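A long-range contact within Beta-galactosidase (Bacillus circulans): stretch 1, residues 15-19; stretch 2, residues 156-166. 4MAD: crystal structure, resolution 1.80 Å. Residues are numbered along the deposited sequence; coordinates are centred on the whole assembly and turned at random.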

# COMPACT_ATOMS: atom_id res chain seq x y z
N MET A 15 -19.92 -21.05 22.08
CA MET A 15 -19.18 -20.27 21.12
C MET A 15 -17.86 -19.88 21.72
O MET A 15 -17.78 -19.60 22.89
N SER A 16 -16.80 -19.88 20.93
CA SER A 16 -15.51 -19.48 21.44
C SER A 16 -15.43 -17.99 21.71
O SER A 16 -16.02 -17.22 21.00
N GLN A 17 -14.76 -17.60 22.78
CA GLN A 17 -14.51 -16.20 23.07
C GLN A 17 -13.12 -15.98 23.62
O GLN A 17 -12.76 -16.63 24.55
N LEU A 18 -12.37 -15.04 23.07
CA LEU A 18 -11.10 -14.67 23.65
C LEU A 18 -11.29 -13.64 24.72
O LEU A 18 -11.86 -12.64 24.48
N THR A 19 -10.78 -13.93 25.89
CA THR A 19 -10.83 -12.99 27.01
C THR A 19 -9.50 -13.01 27.71
O THR A 19 -8.60 -13.64 27.28
N LEU A 156 -17.49 -13.66 12.83
CA LEU A 156 -17.19 -13.45 14.21
C LEU A 156 -17.23 -14.74 15.03
O LEU A 156 -18.03 -15.59 14.82
N SER A 157 -16.35 -14.85 15.99
CA SER A 157 -16.32 -16.02 16.80
C SER A 157 -17.65 -16.21 17.52
O SER A 157 -18.10 -17.30 17.70
N SER A 158 -18.30 -15.10 17.85
CA SER A 158 -19.59 -15.11 18.51
C SER A 158 -20.69 -15.69 17.64
O SER A 158 -21.77 -15.93 18.07
N ASN A 159 -20.38 -15.86 16.38
CA ASN A 159 -21.23 -16.47 15.42
C ASN A 159 -20.64 -17.76 14.86
O ASN A 159 -21.11 -18.26 13.90
N GLY A 160 -19.62 -18.27 15.49
CA GLY A 160 -18.97 -19.48 15.07
C GLY A 160 -17.82 -19.38 14.10
O GLY A 160 -17.31 -20.37 13.69
N GLY A 161 -17.45 -18.16 13.74
CA GLY A 161 -16.38 -17.86 12.81
C GLY A 161 -15.05 -17.71 13.51
O GLY A 161 -15.01 -17.80 14.68
N PRO A 162 -14.00 -17.45 12.76
CA PRO A 162 -12.64 -17.44 13.28
C PRO A 162 -12.14 -16.13 13.85
O PRO A 162 -11.07 -16.08 14.36
N ILE A 163 -12.93 -15.09 13.73
CA ILE A 163 -12.47 -13.79 14.17
C ILE A 163 -12.66 -13.59 15.65
O ILE A 163 -13.75 -13.35 16.10
N ILE A 164 -11.58 -13.67 16.38
CA ILE A 164 -11.57 -13.52 17.82
C ILE A 164 -11.28 -12.12 18.43
O ILE A 164 -11.59 -11.86 19.54
N ALA A 165 -10.65 -11.26 17.67
CA ALA A 165 -10.37 -9.93 18.13
C ALA A 165 -10.32 -8.88 17.03
O ALA A 165 -10.05 -9.15 15.93
N LEU A 166 -10.58 -7.67 17.42
CA LEU A 166 -10.47 -6.58 16.51
C LEU A 166 -9.81 -5.34 17.11
O LEU A 166 -10.02 -5.05 18.25

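The contact joins residues at least 141 positions apart in one chain, and it is modest, burying 327 Å² summed over both sides. The closest CA pairs, Met 15 with Ser 158 and Ser 16 with Ser 157 at 5.8 Å each between CA atoms, and Leu 18 with Ile 164 at 6.0 Å between theirs, place Leu 18 beside the strand of stretch 2.

The van der Waals contacts fall into two separate patches. In the first, Met 15 points its CA-to-CB bond toward stretch 2, and its m, m, t rotamer (chi1 -72°, chi2 -62°, chi3 -163°) lays the thioether along the turn. Its partners there are backbone atoms: SD lies 3.5 Å from Gly 160 N and 3.9 Å from Ser 157 O, while CE lies 3.6 Å from Ser 158 O and 3.6 Å from Asn 159 C. Gly 160 N is already hydrogen-bonded to Ser 157 O at 2.9 Å. Gly 160 has phi/psi of 90/3°, where a CB would be jammed against the carbonyl O of Asn 159; the backbone alone therefore accounts for glycine. The CA-to-CB bonds of Ser 158 and Asn 159 point away, leaving the main chain to meet the sulfur and methyl.

The second patch is apolar and buried. Leu 18 (chi1 t, chi2 p) and Ile 164 (chi1 p, chi2 t) both point toward the opposing stretch, and their CB atoms approach to 4.2 Å. Leu 18 CB is also 4.0 Å from Ile 164 O, and Leu 18 CD2 reaches Ala 165 CB at 4.4 Å, although the CA-to-CB bond of Ala 165 points sideways.

The polar link centres on Ser 157, whose p rotamer (chi1 64°) places OG within 3.3 Å of Ser 16 O, a weak hydrogen bond. Ile 163 O, 3.4 Å from the same OG, is another weak candidate, so the single hydroxyl proton cannot be assigned to one of the two carbonyls. The CA-to-CB bond of Ser 16 itself, with chi1 m, points sideways, and its OG is bonded elsewhere in the structure.

Water 1 bridges the polar and apolar regions. It accepts from Leu 18 N at 2.8 Å, measured to the water O, and the water donates to Ile 164 O, 2.9 Å from its own O, so it connects backbone groups of two residues whose side chains also touch. The water O also lies 3.1 Å from Ser 157 OG, adding the serine to the link between the stretches.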

# COMPACT_ATOMS: atom_id res chain seq x y z
CB MET A 15 -19.94 -18.99 20.76
CG MET A 15 -21.13 -19.19 19.91
SD MET A 15 -20.88 -19.90 18.33
CE MET A 15 -22.41 -19.48 17.54
CB SER A 16 -14.44 -19.84 20.47
OG SER A 16 -14.34 -21.22 20.40
CB GLN A 17 -15.50 -15.68 24.09
CG GLN A 17 -15.20 -14.28 24.54
CD GLN A 17 -16.17 -13.74 25.57
OE1 GLN A 17 -16.97 -14.43 26.10
NE2 GLN A 17 -16.08 -12.49 25.82
CB LEU A 18 -10.17 -14.07 22.59
CG LEU A 18 -8.79 -13.66 23.06
CD1 LEU A 18 -7.92 -14.86 23.37
CD2 LEU A 18 -8.10 -12.75 22.11
CB THR A 19 -11.90 -13.35 28.05
OG1 THR A 19 -11.55 -14.57 28.66
CG2 THR A 19 -13.20 -13.50 27.43
CB LEU A 156 -18.09 -12.39 14.80
CG LEU A 156 -18.10 -11.03 14.13
CD1 LEU A 156 -19.26 -10.24 14.61
CD2 LEU A 156 -16.81 -10.27 14.37
CB SER A 157 -15.19 -15.99 17.78
OG SER A 157 -15.33 -14.97 18.70
CB SER A 158 -19.97 -13.76 19.10
OG SER A 158 -20.08 -12.80 18.14
CB ASN A 159 -21.57 -15.49 14.32
CG ASN A 159 -22.41 -14.39 14.80
OD1 ASN A 159 -23.13 -14.54 15.74
ND2 ASN A 159 -22.28 -13.27 14.20
CB PRO A 162 -11.83 -17.77 12.05
CG PRO A 162 -12.55 -17.22 10.99
CD PRO A 162 -13.98 -17.30 11.32
CB ILE A 163 -13.26 -12.65 13.51
CG1 ILE A 163 -13.12 -12.64 12.00
CG2 ILE A 163 -12.83 -11.38 14.05
CD1 ILE A 163 -13.93 -11.63 11.35
CB ILE A 164 -10.60 -14.55 18.44
CG1 ILE A 164 -9.22 -14.33 17.92
CG2 ILE A 164 -11.00 -15.90 18.07
CD1 ILE A 164 -8.23 -15.07 18.59
CB ALA A 165 -9.16 -9.90 18.90
CB LEU A 166 -11.85 -6.23 16.03
CG LEU A 166 -12.66 -7.29 15.33
CD1 LEU A 166 -13.62 -7.86 16.30
CD2 LEU A 166 -13.39 -6.72 14.18
O HOH W 1 -13.40 -13.71 20.80